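PDB 5K2I: 1-Cys peroxiredoxin from Vibrio vulnificus MO6-24/O, which probably reduces hydrogen peroxide and other peroxides through a single reactive cysteine, with a proposed part in the defence against nitric oxide. Local coordinates for residues A11-L16 with A102-A107; G109-T114 with G118-Q123; A126-I129 with T135-N138. All coordinates share one frame; numbering follows the deposited sequence. Where two conformers were deposited one is given.

Overall arrangement
From the N terminus, strand 12-17 runs out into a small two-stranded sheet with 20-25. The chain builds the parallel strands and helices of the core before helix 103-108 returns to strand 12-17, so contact 1 closes a loop of 85 residues. Contact 2 follows directly: strand 111-113 folds back on the start of strand 120-130, closing a three-residue turn, and Thr105 of the helix packs on Glu111. Contact 3 pairs the later part of strand 120-130 with strand 133-139, closing a five-residue connection, its centre about 19 Å from that of contact 2. The three lie in series. Contacts 2 and 3 are hairpins of one mixed sheet; contact 1 ties the N-terminal hairpin to the helix.

Contact 1 of 3, residues A11-L16 with A102-A107; sequences ATLSQL and ASFTKA
The end of the loop at Ala11 and the beginning of strand 12-16 pass the first turn of helix 103-107, closest at Ala11 and Phe104, whose CA atoms are 6.2 Å apart, and no direct hydrogen bond joins the two backbones. Phe104 carries the contact. Its CG stands anti to the backbone N (chi1 173°), which swings the ring from the helix toward the strand. Leu13 meets it with both methyls: CD1 lies over the centre of one ring face, 4.3 Å from the centroid of the Phe104 ring and 9° off its normal, a CH-pi contact, while Leu13 CD2 reaches back to Phe104 CB at 3.7 Å. The fork of the leucine thus spans the ring face and the stem that carries it. Ala11 approaches from another direction, its CB near the ring plane at the edge, 4.2 Å from Phe104 CD1. Beyond the two segments the phenylalanine also packs on Tyr125 of strand 120-130, and Leu13 on Leu97, so the contact continues into the main sheet.

Polar groups meet through solvent. The carbonyl of Thr12 takes hydrogen bonds from two waters, and both also donate to the hydroxyl of Ser103. One bridge is short at each end, 2.8 Å from water 2 to Thr12 O and 2.7 Å to Ser103 OG; the other has a weak leg, 3.3 Å from water 1 to Ser103 OG. The serine hydroxyl is bonded to Asp101 as well, while Asp99 binds the backbone N of Phe104 at the start of the helix. With its apolar centre and hydrated margin, the contact packs the first residues of the N-terminal hairpin of this thioredoxin-fold protein on the first turn of helix 103-108, the short helix after strand 95-98.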
ATOM      1  N   ALA A  11     -13.914 -21.552 -14.413  1.00  9.38           N
ATOM      2  CA  ALA A  11     -13.258 -22.124 -13.245  1.00 10.57           C
ATOM      3  C   ALA A  11     -14.217 -22.120 -12.072  1.00 10.84           C
ATOM      4  O   ALA A  11     -15.360 -21.677 -12.202  1.00 10.48           O
ATOM      5  CB  ALA A  11     -11.993 -21.327 -12.914  1.00 15.36           C
ATOM      6  N   THR A  12     -13.761 -22.622 -10.929  1.00 12.12           N
ATOM      7  CA  THR A  12     -14.601 -22.639  -9.736  1.00 10.16           C
ATOM      8  C   THR A  12     -14.008 -21.813  -8.607  1.00 10.99           C
ATOM      9  O   THR A  12     -12.807 -21.541  -8.571  1.00 13.84           O
ATOM     10  CB  THR A  12     -14.845 -24.070  -9.211  1.00 14.72           C
ATOM     11  OG1 THR A  12     -13.618 -24.639  -8.727  1.00 16.99           O
ATOM     12  CG2 THR A  12     -15.407 -24.941 -10.326  1.00 11.50           C
ATOM     13  N   LEU A  13     -14.891 -21.389  -7.705  1.00  9.52           N
ATOM     14  CA  LEU A  13     -14.501 -20.776  -6.434  1.00  9.28           C
ATOM     15  C   LEU A  13     -15.302 -21.475  -5.351  1.00  9.09           C
ATOM     16  O   LEU A  13     -16.438 -21.868  -5.600  1.00 11.02           O
ATOM     17  CB  LEU A  13     -14.766 -19.276  -6.440  1.00  9.10           C
ATOM     18  CG  LEU A  13     -13.906 -18.425  -7.370  1.00  8.33           C
ATOM     19  CD1 LEU A  13     -14.458 -17.018  -7.458  1.00 10.56           C
ATOM     20  CD2 LEU A  13     -12.453 -18.409  -6.898  1.00 10.89           C
ATOM     21  N   SER A  14     -14.724 -21.648  -4.168  1.00  8.88           N
ATOM     22  CA  SER A  14     -15.366 -22.478  -3.155  0.53  9.52           C
ATOM     23  C   SER A  14     -15.983 -21.692  -2.008  1.00 10.34           C
ATOM     24  O   SER A  14     -15.582 -20.567  -1.694  1.00  9.63           O
ATOM     25  CB  SER A  14     -14.372 -23.500  -2.597  0.53 11.17           C
ATOM     26  OG  SER A  14     -13.257 -22.885  -1.981  0.53 13.95           O
ATOM     27  N   GLN A  15     -16.982 -22.307  -1.392  1.00 10.08           N
ATOM     28  CA  GLN A  15     -17.689 -21.718  -0.277  1.00 10.80           C
ATOM     29  C   GLN A  15     -18.107 -22.833   0.671  1.00 13.08           C
ATOM     30  O   GLN A  15     -18.530 -23.897   0.223  1.00 13.78           O
ATOM     31  CB  GLN A  15     -18.908 -20.943  -0.771  1.00 14.59           C
ATOM     32  CG  GLN A  15     -19.642 -20.200   0.328  1.00 16.45           C
ATOM     33  CD  GLN A  15     -21.036 -19.784  -0.089  1.00 17.40           C
ATOM     34  OE1 GLN A  15     -21.510 -20.143  -1.164  1.00 19.06           O
ATOM     35  NE2 GLN A  15     -21.706 -19.021   0.769  1.00 23.95           N
ATOM     36  N   LEU A  16     -17.979 -22.595   1.973  1.00 10.54           N
ATOM     37  CA  LEU A  16     -18.479 -23.528   2.980  1.00 12.00           C
ATOM     38  C   LEU A  16     -19.937 -23.213   3.262  1.00 14.42           C
ATOM     39  O   LEU A  16     -20.270 -22.076   3.605  1.00 16.77           O
ATOM     40  CB  LEU A  16     -17.655 -23.434   4.264  1.00 14.36           C
ATOM     41  CG  LEU A  16     -18.006 -24.464   5.334  1.00 19.28           C
ATOM     42  CD1 LEU A  16     -17.519 -25.843   4.902  1.00 19.35           C
ATOM     43  CD2 LEU A  16     -17.404 -24.063   6.663  1.00 23.04           C
ATOM     44  N   ALA A 102      -5.124 -20.801  -5.833  1.00  9.05           N
ATOM     45  CA  ALA A 102      -4.822 -19.672  -6.734  1.00  9.85           C
ATOM     46  C   ALA A 102      -5.119 -19.969  -8.202  1.00  7.77           C
ATOM     47  O   ALA A 102      -4.685 -19.221  -9.066  1.00 10.11           O
ATOM     48  CB  ALA A 102      -3.348 -19.223  -6.582  1.00  9.79           C
ATOM     49  N   SER A 103      -5.873 -21.030  -8.483  1.00  9.67           N
ATOM     50  CA  SER A 103      -6.116 -21.401  -9.876  1.00  9.89           C
ATOM     51  C   SER A 103      -6.956 -20.366 -10.621  1.00  9.41           C
ATOM     52  O   SER A 103      -6.677 -20.079 -11.776  1.00 11.08           O
ATOM     53  CB  SER A 103      -6.779 -22.779  -9.960  1.00 12.89           C
ATOM     54  OG  SER A 103      -7.997 -22.806  -9.243  1.00 16.35           O
ATOM     55  N   PHE A 104      -7.970 -19.795  -9.977  1.00  9.72           N
ATOM     56  CA  PHE A 104      -8.799 -18.776 -10.620  1.00  9.29           C
ATOM     57  C   PHE A 104      -7.964 -17.515 -10.867  1.00  9.37           C
ATOM     58  O   PHE A 104      -7.989 -16.932 -11.958  1.00  8.30           O
ATOM     59  CB  PHE A 104     -10.035 -18.483  -9.748  1.00  8.44           C
ATOM     60  CG  PHE A 104     -10.885 -17.323 -10.214  1.00  9.71           C
ATOM     61  CD1 PHE A 104     -11.787 -17.460 -11.255  1.00 12.60           C
ATOM     62  CD2 PHE A 104     -10.814 -16.102  -9.563  1.00 10.00           C
ATOM     63  CE1 PHE A 104     -12.585 -16.374 -11.648  1.00  9.98           C
ATOM     64  CE2 PHE A 104     -11.606 -15.029  -9.943  1.00 10.06           C
ATOM     65  CZ  PHE A 104     -12.488 -15.165 -10.988  1.00 10.59           C
ATOM     66  N   THR A 105      -7.187 -17.137  -9.857  1.00  7.85           N
ATOM     67  CA  THR A 105      -6.359 -15.938  -9.913  1.00  7.60           C
ATOM     68  C   THR A 105      -5.308 -16.042 -11.007  1.00  8.40           C
ATOM     69  O   THR A 105      -5.087 -15.084 -11.762  1.00  9.33           O
ATOM     70  CB  THR A 105      -5.706 -15.698  -8.540  1.00  7.69           C
ATOM     71  OG1 THR A 105      -6.738 -15.539  -7.556  1.00  9.18           O
ATOM     72  CG2 THR A 105      -4.833 -14.472  -8.544  1.00 10.62           C
ATOM     73  N   LYS A 106      -4.693 -17.216 -11.125  1.00  8.67           N
ATOM     74  CA  LYS A 106      -3.711 -17.420 -12.178  1.00  9.98           C
ATOM     75  C   LYS A 106      -4.367 -17.416 -13.556  1.00  9.28           C
ATOM     76  O   LYS A 106      -3.785 -16.908 -14.508  1.00  9.96           O
ATOM     77  CB  LYS A 106      -2.948 -18.714 -11.963  1.00 10.87           C
ATOM     78  CG  LYS A 106      -1.987 -18.652 -10.795  1.00 11.49           C
ATOM     79  CD  LYS A 106      -1.123 -19.901 -10.727  1.00 18.39           C
ATOM     80  CE  LYS A 106      -1.921 -21.089 -10.280  1.00 16.44           C
ATOM     81  NZ  LYS A 106      -1.052 -22.309 -10.160  1.00 22.40           N
ATOM     82  N   ALA A 107      -5.575 -17.959 -13.658  1.00  8.92           N
ATOM     83  CA  ALA A 107      -6.310 -17.959 -14.932  1.00  8.12           C
ATOM     84  C   ALA A 107      -6.640 -16.537 -15.398  1.00 10.03           C
ATOM     85  O   ALA A 107      -6.787 -16.289 -16.584  1.00 12.30           O
ATOM     86  CB  ALA A 107      -7.575 -18.774 -14.806  1.00  8.00           C
TER
HETATM   87  O   HOH W   1     -10.361 -22.025  -7.003  1.00 21.47           O
HETATM   88  O   HOH W   2     -10.532 -22.166  -9.990  1.00 25.78           O

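Contact 2 of 3, residues G109-T114 with G118-Q123; sequences GLEMDT and GGLRSQ
Backbone hydrogen bonds join strands 111-113 and 120-122 as antiparallel neighbours; the axes of these short strands run 137° apart. Met112 and Arg121 form the hydrogen-bonded pair: Met112 N gives to Arg121 O at 2.8 Å, and Arg121 N returns a nearly straight bond to Met112 O. Past the strand end, Gln123 N bonds to Leu110 O at 2.9 Å. Between these bonds the CA of Glu111 makes a C-H...O contact with Arg121 O.

Further polar bonds gather at the turn end. Gly119 O is gripped twice by Thr114, by its N from above the carbonyl plane and by its hydroxyl at 2.7 Å from OG1 to O, in that plane on a lone pair. A chi1 of 72° sets OG1 between the backbone N and carbonyl carbon, where it also accepts a weak bond from Gly118 N. Arg121 bends at chi2 and its NE binds Gly118 O at 2.9 Å, while NH1 holds Pro41 O. Thr114 O bonds to Ser144 OG of the second subunit.

Van der Waals contacts flank the backbone. The chain of Met112 runs extended across to the neighbouring strand, its CE 3.2 Å from Ser122 O, a buried carbonyl oxygen without a hydrogen-bond partner in the model, and CB of Met112 meets CG of Gln123. Thr114 CG2 rests on Arg121 CG at 3.7 Å, and the methyls of Leu120 lie against the CB and CG of Glu111. The arrangement is a twisted beta hairpin that follows a Schellman motif at Gly109 and places Thr114, at its turn end, against the second subunit.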
ATOM      1  N   GLY A 109      -4.577 -14.050 -14.750  1.00  8.41           N
ATOM      2  CA  GLY A 109      -3.299 -13.377 -14.890  1.00  9.19           C
ATOM      3  C   GLY A 109      -3.091 -12.291 -13.856  1.00  9.85           C
ATOM      4  O   GLY A 109      -2.341 -11.334 -14.088  1.00 11.45           O
ATOM      5  N   LEU A 110      -3.728 -12.445 -12.695  1.00  8.79           N
ATOM      6  CA  LEU A 110      -3.675 -11.395 -11.677  1.00  8.20           C
ATOM      7  C   LEU A 110      -3.043 -11.885 -10.367  1.00  9.17           C
ATOM      8  O   LEU A 110      -3.276 -11.324  -9.300  1.00  9.76           O
ATOM      9  CB  LEU A 110      -5.081 -10.833 -11.443  1.00  9.22           C
ATOM     10  CG  LEU A 110      -5.558  -9.930 -12.587  1.00  9.22           C
ATOM     11  CD1 LEU A 110      -7.037  -9.618 -12.482  1.00 10.77           C
ATOM     12  CD2 LEU A 110      -4.744  -8.651 -12.578  1.00 12.94           C
ATOM     13  N   GLU A 111      -2.217 -12.919 -10.447  1.00  7.97           N
ATOM     14  CA  GLU A 111      -1.477 -13.394  -9.285  1.00  9.36           C
ATOM     15  C   GLU A 111      -0.298 -12.475  -8.973  1.00 10.81           C
ATOM     16  O   GLU A 111       0.127 -11.663  -9.812  1.00 10.73           O
ATOM     17  CB  GLU A 111      -0.977 -14.828  -9.504  1.00  9.65           C
ATOM     18  CG  GLU A 111       0.217 -14.966 -10.470  1.00 13.51           C
ATOM     19  CD  GLU A 111      -0.175 -15.086 -11.945  1.00 17.92           C
ATOM     20  OE1 GLU A 111      -1.286 -14.681 -12.350  1.00 14.48           O
ATOM     21  OE2 GLU A 111       0.653 -15.609 -12.720  1.00 26.57           O
ATOM     22  N   MET A 112       0.224 -12.617  -7.760  1.00  8.82           N
ATOM     23  CA  MET A 112       1.473 -11.973  -7.382  1.00 10.75           C
ATOM     24  C   MET A 112       2.135 -12.774  -6.273  1.00 11.60           C
ATOM     25  O   MET A 112       1.466 -13.385  -5.444  1.00 12.95           O
ATOM     26  CB  MET A 112       1.239 -10.538  -6.935  1.00 15.41           C
ATOM     27  CG  MET A 112       0.536 -10.436  -5.623  1.00 17.88           C
ATOM     28  SD  MET A 112       0.446  -8.730  -5.067  1.00 28.04           S
ATOM     29  CE  MET A 112      -0.506  -9.012  -3.592  1.00 13.32           C
ATOM     30  N   ASP A 113       3.460 -12.770  -6.271  1.00 11.71           N
ATOM     31  CA  ASP A 113       4.230 -13.518  -5.291  1.00 11.14           C
ATOM     32  C   ASP A 113       4.445 -12.670  -4.045  1.00 14.11           C
ATOM     33  O   ASP A 113       4.980 -11.566  -4.140  1.00 15.67           O
ATOM     34  CB  ASP A 113       5.569 -13.935  -5.904  1.00 12.21           C
ATOM     35  CG  ASP A 113       6.308 -14.966  -5.078  1.00 20.73           C
ATOM     36  OD1 ASP A 113       5.822 -15.356  -3.998  1.00 18.37           O
ATOM     37  OD2 ASP A 113       7.393 -15.395  -5.530  1.00 25.36           O
ATOM     38  N   THR A 114       4.017 -13.165  -2.882  1.00 10.19           N
ATOM     39  CA  THR A 114       4.282 -12.477  -1.617  1.00 11.14           C
ATOM     40  C   THR A 114       5.435 -13.124  -0.861  1.00 13.07           C
ATOM     41  O   THR A 114       5.714 -12.763   0.286  1.00 12.68           O
ATOM     42  CB  THR A 114       3.049 -12.439  -0.702  1.00 10.30           C
ATOM     43  OG1 THR A 114       2.793 -13.745  -0.167  1.00 10.65           O
ATOM     44  CG2 THR A 114       1.833 -11.951  -1.470  1.00 10.10           C
ATOM     45  N   GLY A 118       3.088 -15.138   2.323  1.00  9.29           N
ATOM     46  CA  GLY A 118       1.951 -16.004   2.075  1.00 10.08           C
ATOM     47  C   GLY A 118       2.004 -16.749   0.767  1.00  9.52           C
ATOM     48  O   GLY A 118       0.977 -17.242   0.301  1.00  8.62           O
ATOM     49  N   GLY A 119       3.177 -16.833   0.155  1.00 10.01           N
ATOM     50  CA  GLY A 119       3.276 -17.481  -1.136  1.00 10.23           C
ATOM     51  C   GLY A 119       2.528 -16.722  -2.224  1.00  9.69           C
ATOM     52  O   GLY A 119       2.421 -15.489  -2.187  1.00  9.41           O
ATOM     53  N   LEU A 120       1.999 -17.459  -3.196  1.00  9.15           N
ATOM     54  CA  LEU A 120       1.303 -16.825  -4.307  1.00  9.80           C
ATOM     55  C   LEU A 120      -0.086 -16.369  -3.868  1.00  9.42           C
ATOM     56  O   LEU A 120      -0.861 -17.168  -3.336  1.00 10.17           O
ATOM     57  CB  LEU A 120       1.201 -17.788  -5.489  1.00 10.99           C
ATOM     58  CG  LEU A 120       0.954 -17.155  -6.855  1.00 13.11           C
ATOM     59  CD1 LEU A 120       2.193 -16.394  -7.338  1.00 13.48           C
ATOM     60  CD2 LEU A 120       0.545 -18.230  -7.858  1.00 15.37           C
ATOM     61  N   ARG A 121      -0.385 -15.088  -4.072  1.00  8.73           N
ATOM     62  CA  ARG A 121      -1.684 -14.521  -3.703  1.00  7.03           C
ATOM     63  C   ARG A 121      -2.258 -13.736  -4.879  1.00  8.89           C
ATOM     64  O   ARG A 121      -1.664 -13.703  -5.959  1.00 10.29           O
ATOM     65  CB  ARG A 121      -1.534 -13.608  -2.482  1.00  8.69           C
ATOM     66  CG  ARG A 121      -0.985 -14.309  -1.243  1.00  6.99           C
ATOM     67  CD  ARG A 121      -1.967 -15.363  -0.735  1.00  7.93           C
ATOM     68  NE  ARG A 121      -1.559 -15.938   0.548  1.00  8.30           N
ATOM     69  CZ  ARG A 121      -2.025 -15.554   1.740  1.00  7.17           C
ATOM     70  NH1 ARG A 121      -2.914 -14.571   1.828  1.00  8.45           N
ATOM     71  NH2 ARG A 121      -1.606 -16.170   2.849  1.00  9.19           N
ATOM     72  N   SER A 122      -3.389 -13.074  -4.668  1.00  7.64           N
ATOM     73  CA  SER A 122      -3.986 -12.235  -5.696  1.00  7.88           C
ATOM     74  C   SER A 122      -3.546 -10.789  -5.559  1.00  7.82           C
ATOM     75  O   SER A 122      -3.357 -10.291  -4.448  1.00  9.38           O
ATOM     76  CB  SER A 122      -5.511 -12.285  -5.609  1.00  7.30           C
ATOM     77  OG  SER A 122      -6.106 -11.537  -6.656  1.00  8.04           O
ATOM     78  N   GLN A 123      -3.408 -10.111  -6.690  1.00  8.19           N
ATOM     79  CA  GLN A 123      -3.367  -8.650  -6.707  1.00  7.49           C
ATOM     80  C   GLN A 123      -4.720  -8.113  -6.263  1.00  8.01           C
ATOM     81  O   GLN A 123      -5.732  -8.828  -6.345  1.00  8.14           O
ATOM     82  CB  GLN A 123      -3.025  -8.135  -8.104  1.00  8.77           C
ATOM     83  CG  GLN A 123      -1.618  -8.521  -8.562  1.00  8.91           C
ATOM     84  CD  GLN A 123      -1.377  -8.177 -10.028  1.00 11.05           C
ATOM     85  OE1 GLN A 123      -0.933  -9.024 -10.817  1.00 13.36           O
ATOM     86  NE2 GLN A 123      -1.673  -6.943 -10.397  1.00 10.14           N
TER

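Contact 3 of 3, residues A126-I129 with T135-N138; sequences AMII and TTLN
A beta hairpin with a classic bulge pairs strands 120-130 and 133-139, Thr135 and Thr136 both facing Ile128. Ile128 O accepts from each of them, at 2.9 Å from Thr135 N and 3.2 Å from Thr136 N, the latter in the carbonyl plane on a lone pair. Regular pairing follows: Ile128 N bonds to Thr136 O at 3.0 Å, and Ala126 and Asn138 exchange two bonds. At the non-hydrogen-bonded pair of Met127 and Leu137, Met127 CA sits 3.1 Å from Thr136 O in a C-H...O contact.

Met127 and Leu137 lie alongside each other on one face, Met127 CG meeting Leu137 CD1 at 3.7 Å. The leucine's CG is anti to its N (chi1 169°), and its methyl end comes over to the methionine, whose side chain packs on Leu8. On the other face Ile128 runs beside Thr136, its CD1 3.8 Å from Thr136 OG1, and Ile153 of helix 150-156 packs on Ile128 and Ala126. Bonds between the segments use Ala126, Ile128, Thr135, Thr136 and Asn138; Met127 and Ile129 turn their backbone bonds to Leu37 and Val35, and Leu137 N goes to Gln4. Strand 120-130 is thus central, bonded on both edges and apolar on both faces.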
ATOM      1  N   ALA A 126     -10.889  -4.944  -8.821  1.00  7.17           N
ATOM      2  CA  ALA A 126     -12.338  -5.038  -8.740  1.00  7.90           C
ATOM      3  C   ALA A 126     -12.904  -5.078 -10.140  1.00  8.45           C
ATOM      4  O   ALA A 126     -12.365  -4.449 -11.064  1.00  8.48           O
ATOM      5  CB  ALA A 126     -12.923  -3.876  -7.948  1.00 10.40           C
ATOM      6  N   MET A 127     -13.980  -5.838 -10.283  1.00  7.34           N
ATOM      7  CA  MET A 127     -14.650  -6.058 -11.554  1.00  7.99           C
ATOM      8  C   MET A 127     -16.142  -5.807 -11.467  1.00  7.70           C
ATOM      9  O   MET A 127     -16.769  -6.069 -10.425  1.00  9.49           O
ATOM     10  CB  MET A 127     -14.497  -7.505 -12.012  1.00 11.64           C
ATOM     11  CG  MET A 127     -13.158  -7.979 -12.394  1.00 13.45           C
ATOM     12  SD  MET A 127     -13.380  -9.744 -12.730  1.00 12.30           S
ATOM     13  CE  MET A 127     -11.735 -10.108 -13.320  1.00 13.42           C
ATOM     14  N   ILE A 128     -16.708  -5.355 -12.580  1.00  8.81           N
ATOM     15  CA  ILE A 128     -18.133  -5.525 -12.836  1.00  8.27           C
ATOM     16  C   ILE A 128     -18.263  -6.610 -13.901  1.00  9.54           C
ATOM     17  O   ILE A 128     -17.634  -6.527 -14.957  1.00  9.58           O
ATOM     18  CB  ILE A 128     -18.800  -4.228 -13.318  1.00  9.63           C
ATOM     19  CG1 ILE A 128     -18.642  -3.124 -12.266  1.00 10.85           C
ATOM     20  CG2 ILE A 128     -20.286  -4.463 -13.653  1.00 11.96           C
ATOM     21  CD1 ILE A 128     -19.000  -1.728 -12.771  1.00 13.91           C
ATOM     22  N   ILE A 129     -19.067  -7.620 -13.606  1.00  8.09           N
ATOM     23  CA  ILE A 129     -19.229  -8.784 -14.469  1.00  8.48           C
ATOM     24  C   ILE A 129     -20.696  -8.909 -14.853  1.00  8.56           C
ATOM     25  O   ILE A 129     -21.555  -8.995 -13.982  1.00  9.38           O
ATOM     26  CB  ILE A 129     -18.769 -10.071 -13.767  1.00  7.98           C
ATOM     27  CG1 ILE A 129     -17.392  -9.846 -13.136  1.00 10.17           C
ATOM     28  CG2 ILE A 129     -18.745 -11.237 -14.745  1.00  9.84           C
ATOM     29  CD1 ILE A 129     -17.058 -10.814 -12.043  1.00 13.15           C
ATOM     30  N   THR A 135     -16.964  -6.667 -17.733  1.00  8.67           N
ATOM     31  CA  THR A 135     -17.308  -5.402 -18.377  0.57  9.05           C
ATOM     32  C   THR A 135     -16.365  -4.291 -17.929  1.00 10.87           C
ATOM     33  O   THR A 135     -15.949  -3.448 -18.724  1.00 12.03           O
ATOM     34  CB  THR A 135     -18.757  -5.010 -18.061  0.57 11.03           C
ATOM     35  OG1 THR A 135     -19.634  -5.997 -18.616  0.57 14.38           O
ATOM     36  CG2 THR A 135     -19.089  -3.644 -18.638  0.57 11.29           C
ATOM     37  N   THR A 136     -16.037  -4.306 -16.636  1.00  9.38           N
ATOM     38  CA  THR A 136     -15.121  -3.327 -16.031  1.00 11.12           C
ATOM     39  C   THR A 136     -14.080  -4.068 -15.208  1.00  9.35           C
ATOM     40  O   THR A 136     -14.436  -4.953 -14.442  1.00  8.74           O
ATOM     41  CB  THR A 136     -15.859  -2.327 -15.113  1.00 13.18           C
ATOM     42  OG1 THR A 136     -16.773  -1.538 -15.885  1.00 14.61           O
ATOM     43  CG2 THR A 136     -14.869  -1.405 -14.426  1.00 16.73           C
ATOM     44  N   LEU A 137     -12.806  -3.722 -15.366  1.00  9.87           N
ATOM     45  CA  LEU A 137     -11.736  -4.284 -14.538  1.00 10.11           C
ATOM     46  C   LEU A 137     -10.789  -3.167 -14.131  1.00  8.75           C
ATOM     47  O   LEU A 137     -10.168  -2.519 -14.994  1.00 10.43           O
ATOM     48  CB  LEU A 137     -10.962  -5.378 -15.281  1.00  9.57           C
ATOM     49  CG  LEU A 137      -9.659  -5.843 -14.613  1.00  9.65           C
ATOM     50  CD1 LEU A 137      -9.923  -6.489 -13.262  1.00 10.48           C
ATOM     51  CD2 LEU A 137      -8.945  -6.824 -15.520  1.00 12.88           C
ATOM     52  N   ASN A 138     -10.686  -2.941 -12.822  1.00  8.28           N
ATOM     53  CA  ASN A 138      -9.767  -1.951 -12.263  1.00  8.18           C
ATOM     54  C   ASN A 138      -8.740  -2.673 -11.415  1.00  8.97           C
ATOM     55  O   ASN A 138      -9.102  -3.338 -10.449  1.00 10.69           O
ATOM     56  CB  ASN A 138     -10.508  -0.911 -11.408  1.00 10.33           C
ATOM     57  CG  ASN A 138     -11.518  -0.100 -12.197  1.00 13.26           C
ATOM     58  OD1 ASN A 138     -11.347   0.128 -13.387  1.00 15.59           O
ATOM     59  ND2 ASN A 138     -12.577   0.353 -11.522  1.00 17.87           N
TER